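Local structure of gamma-glutamyl-gamma-aminobutyrate hydrolase PuuD (Escherichia coli, 6VTV) at residues Pro113-Cys118 / Glu242-Ala247; Gly168-Ala173 / His217-Gly222. The protein hydrolyses the gamma-glutamyl linkage of gamma-glutamyl-gamma-aminobutyrate, releasing glutamate and 4-aminobutanoate in the breakdown of putrescine. All coordinates share one frame; numbering follows the deposited sequence.

Contact 1. Residues Pro113-Cys118 / Glu242-Ala247; sequences PIFAIC and EGFITA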
# COMPACT_ATOMS: atom_id res chain seq x y z
N PRO B 113 -2.37 11.92 15.55
CA PRO B 113 -1.00 12.36 15.27
C PRO B 113 -0.65 12.25 13.79
O PRO B 113 -1.07 11.31 13.10
CB PRO B 113 -0.14 11.41 16.12
CG PRO B 113 -1.06 10.97 17.22
CD PRO B 113 -2.42 10.89 16.59
N ILE B 114 0.11 13.23 13.31
CA ILE B 114 0.55 13.28 11.92
C ILE B 114 2.06 13.48 11.89
O ILE B 114 2.60 14.31 12.63
CB ILE B 114 -0.15 14.41 11.13
CG1 ILE B 114 -1.67 14.32 11.28
CG2 ILE B 114 0.25 14.36 9.66
CD1 ILE B 114 -2.40 15.49 10.66
N PHE B 115 2.74 12.71 11.04
CA PHE B 115 4.16 12.92 10.76
C PHE B 115 4.32 13.00 9.25
O PHE B 115 4.01 12.04 8.54
CB PHE B 115 5.02 11.80 11.34
CG PHE B 115 6.49 12.06 11.23
CD1 PHE B 115 7.01 13.33 11.45
CD2 PHE B 115 7.37 11.03 10.92
CE1 PHE B 115 8.36 13.57 11.35
CE2 PHE B 115 8.73 11.27 10.82
CZ PHE B 115 9.23 12.54 11.04
N ALA B 116 4.81 14.14 8.77
CA ALA B 116 4.89 14.43 7.35
C ALA B 116 6.33 14.68 6.94
O ALA B 116 7.09 15.33 7.66
CB ALA B 116 4.02 15.64 7.01
N ILE B 117 6.70 14.17 5.76
CA ILE B 117 8.07 14.22 5.27
C ILE B 117 8.08 14.86 3.89
O ILE B 117 7.35 14.42 2.99
CB ILE B 117 8.70 12.81 5.21
CG1 ILE B 117 8.88 12.25 6.62
CG2 ILE B 117 10.04 12.85 4.47
CD1 ILE B 117 9.51 10.87 6.65
N CYS B 118 8.90 15.90 3.73
CA CYS B 118 9.16 16.56 2.45
C CYS B 118 7.86 17.03 1.79
O CYS B 118 7.33 18.09 2.14
CB CYS B 118 9.94 15.64 1.52
SG CYS B 118 10.52 16.42 -0.01
N GLU B 242 10.55 7.94 16.83
CA GLU B 242 10.19 7.50 18.17
C GLU B 242 9.15 8.42 18.79
O GLU B 242 8.20 7.96 19.43
CB GLU B 242 11.44 7.40 19.05
CG GLU B 242 12.17 6.05 18.97
CD GLU B 242 13.57 6.15 19.54
OE1 GLU B 242 14.37 5.20 19.42
OE2 GLU B 242 13.87 7.22 20.12
N GLY B 243 9.31 9.73 18.58
CA GLY B 243 8.34 10.68 19.12
C GLY B 243 6.98 10.58 18.46
O GLY B 243 5.95 10.76 19.11
N PHE B 244 6.96 10.30 17.15
CA PHE B 244 5.69 10.10 16.45
C PHE B 244 4.94 8.89 17.01
O PHE B 244 3.74 8.98 17.32
CB PHE B 244 5.96 9.92 14.96
CG PHE B 244 4.74 9.57 14.16
CD1 PHE B 244 3.55 10.26 14.34
CD2 PHE B 244 4.78 8.55 13.23
CE1 PHE B 244 2.43 9.94 13.61
CE2 PHE B 244 3.66 8.22 12.49
CZ PHE B 244 2.48 8.91 12.68
N ILE B 245 5.63 7.76 17.15
CA ILE B 245 4.97 6.55 17.65
C ILE B 245 4.52 6.73 19.09
O ILE B 245 3.44 6.28 19.48
CB ILE B 245 5.91 5.34 17.49
CG1 ILE B 245 6.18 5.06 16.01
CG2 ILE B 245 5.31 4.11 18.15
CD1 ILE B 245 4.92 4.84 15.20
N THR B 246 5.33 7.42 19.90
CA THR B 246 4.94 7.72 21.28
C THR B 246 3.67 8.56 21.31
O THR B 246 2.80 8.38 22.17
CB THR B 246 6.07 8.45 22.00
OG1 THR B 246 7.23 7.61 22.05
CG2 THR B 246 5.66 8.81 23.43
N ALA B 247 3.54 9.50 20.36
CA ALA B 247 2.33 10.31 20.28
C ALA B 247 1.12 9.46 19.91
O ALA B 247 0.02 9.66 20.44
CB ALA B 247 2.52 11.43 19.26
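F244 and F115 meet where a helix lies against a sheet, and they show how a ring can be held by a methylene group instead of by a second ring. CB of F115 stands over the centre of the F244 ring, 3.6 Å from its centroid and 11° off the ring normal, a CH-pi contact; CG of F244 is the closest ring atom, also at 3.6 Å from that CB. Both side chains place CG anti to the backbone N. For F115 (chi1 -172°) this carries the ring away from the helical segment even though its CB points at it. The two ring planes are oblique, at 38°, with centroids 5.7 Å apart. The edge of F244 turns to the backbone of P113, whose O lies 3.8 Å from CE1 of F244. P113 itself lies against A247, one turn further along the helix: its CB rests 4.1 Å from CB of A247, and its CG lies 3.6 Å from the A247 O. No hydrogen bond crosses the interface; the side chains that meet are apolar, and most are buried. Beyond it, the F115 ring meets F241 edge to face, and I39 of helix 33-42 also packs on F244. The arrangement is a helix laid on the central sheet of a class I glutamine amidotransferase-like alpha/beta fold, whose strand 114-117 leads directly into C118, the predicted nucleophile.

Contact 2. Residues Gly168-Ala173 / His217-Gly222; sequences GGLLSA and HPFALG
One face of the F219 ring receives CD1 of L170, which sits 4.2 Å from the ring centroid and 27° off the normal, a CH-pi contact displaced toward CD2 of F219, its nearest ring atom at 3.8 Å. The second flat group, the ring of H217, takes part in the turn before the strand: CD of P218 lies over one face, CB of A220 over the opposite one, both offset toward the rim, and CA of F219 is at the edge. F219 N donates to H217 ND1 over 3.0 Å, with an N-H...N angle of 148° and the donor slightly tilted from the ring plane. This bond and the two covered faces help fix how the imidazole is turned, as does a weak hydrogen bond from NE2 to A107 O.

L170 does most of the touching. Chi1 of -79° sets CG anti to the carbonyl carbon, and from there the two methyls divide the work: CD1 also meets CB of L221 at 4.0 Å, while CD2 approaches the P218 O at the same distance. L170 and L221 lie alongside one another, their side chains pointing opposite ways. Deeper in, CD2 of L171 touches CD2 of L221 at 4.2 Å; L170 and L171, neighbours in the first helical turn, both meet the strand segment.

The E201 carboxylate accepts both backbone N-H groups, OE2 that of L170 and OE1 that of L171, holding the start of helix 170-174. That helix packs on strand 220-223 and, through S213 and A211, on the adjoining strand 209-214, while L171 reaches L240 of helix 235-254.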
# COMPACT_ATOMS: atom_id res chain seq x y z
N GLY B 168 10.51 26.29 21.76
CA GLY B 168 9.13 26.35 22.18
C GLY B 168 8.17 25.42 21.48
O GLY B 168 6.96 25.50 21.74
N GLY B 169 8.66 24.54 20.60
CA GLY B 169 7.78 23.65 19.87
C GLY B 169 8.05 22.18 20.10
O GLY B 169 8.66 21.80 21.10
N LEU B 170 7.59 21.34 19.16
CA LEU B 170 7.76 19.90 19.30
C LEU B 170 9.23 19.50 19.23
O LEU B 170 9.68 18.65 20.02
CB LEU B 170 6.96 19.17 18.22
CG LEU B 170 5.46 19.01 18.44
CD1 LEU B 170 4.83 18.27 17.26
CD2 LEU B 170 5.18 18.29 19.74
N LEU B 171 9.98 20.08 18.30
CA LEU B 171 11.38 19.69 18.13
C LEU B 171 12.20 19.99 19.38
O LEU B 171 13.11 19.24 19.73
CB LEU B 171 11.98 20.39 16.91
CG LEU B 171 11.46 19.93 15.54
CD1 LEU B 171 12.27 20.58 14.43
CD2 LEU B 171 11.51 18.42 15.43
N SER B 172 11.89 21.10 20.05
CA SER B 172 12.61 21.44 21.28
C SER B 172 12.33 20.42 22.37
O SER B 172 13.24 20.06 23.14
CB SER B 172 12.23 22.84 21.74
OG SER B 172 12.85 23.82 20.94
N ALA B 173 11.09 19.94 22.47
CA ALA B 173 10.77 18.93 23.47
C ALA B 173 11.40 17.59 23.12
O ALA B 173 11.83 16.85 24.01
CB ALA B 173 9.25 18.79 23.60
N HIS B 217 -2.54 21.11 18.43
CA HIS B 217 -2.65 19.71 18.10
C HIS B 217 -1.58 18.93 18.86
O HIS B 217 -0.44 19.39 18.96
CB HIS B 217 -2.50 19.47 16.59
CG HIS B 217 -2.82 18.07 16.16
ND1 HIS B 217 -1.96 17.02 16.34
CD2 HIS B 217 -3.92 17.56 15.55
CE1 HIS B 217 -2.50 15.91 15.87
NE2 HIS B 217 -3.70 16.21 15.38
N PRO B 218 -1.92 17.76 19.41
CA PRO B 218 -0.92 17.02 20.22
C PRO B 218 0.37 16.73 19.47
O PRO B 218 1.45 16.87 20.05
CB PRO B 218 -1.66 15.73 20.60
CG PRO B 218 -3.10 16.09 20.51
CD PRO B 218 -3.23 17.08 19.40
N PHE B 219 0.29 16.33 18.20
CA PHE B 219 1.49 15.98 17.44
C PHE B 219 1.12 15.96 15.96
O PHE B 219 0.68 14.94 15.44
CB PHE B 219 2.06 14.65 17.89
CG PHE B 219 3.44 14.37 17.35
CD1 PHE B 219 3.61 13.87 16.07
CD2 PHE B 219 4.56 14.60 18.13
CE1 PHE B 219 4.87 13.61 15.57
CE2 PHE B 219 5.83 14.34 17.63
CZ PHE B 219 5.98 13.84 16.36
N ALA B 220 1.31 17.10 15.29
CA ALA B 220 1.14 17.21 13.85
C ALA B 220 2.40 17.88 13.31
O ALA B 220 2.44 19.10 13.15
CB ALA B 220 -0.13 17.99 13.49
N LEU B 221 3.42 17.08 13.04
CA LEU B 221 4.75 17.57 12.72
C LEU B 221 5.10 17.28 11.27
O LEU B 221 4.81 16.20 10.75
CB LEU B 221 5.80 16.92 13.63
CG LEU B 221 7.27 17.17 13.30
CD1 LEU B 221 7.64 18.63 13.56
CD2 LEU B 221 8.17 16.23 14.09
N GLY B 222 5.71 18.26 10.61
CA GLY B 222 6.24 18.06 9.28
C GLY B 222 7.68 18.51 9.20
O GLY B 222 8.07 19.49 9.84

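Overall arrangement
Contacts 1 and 2 adjoin on the same face of the sheet, their centres 9 Å apart, and they illustrate how two neighbouring strands can each receive a helix on that face. Strands 114-117 and 220-223 run parallel in the sheet, joined by the probable hydrogen bonds I114 N to F219 O (2.8 Å) and A116 N to L221 O (2.9 Å). Along the chain the order is 113-118, 168-173, 217-222, 242-247, so contact 2 falls wholly between the two halves of contact 1. F219 of contact 2 touches both helices, since it also packs on A247 of contact 1. Strand 220-223 and helix 235-254 are successive elements, and the predicted catalytic residues H226 and E228 lie between them.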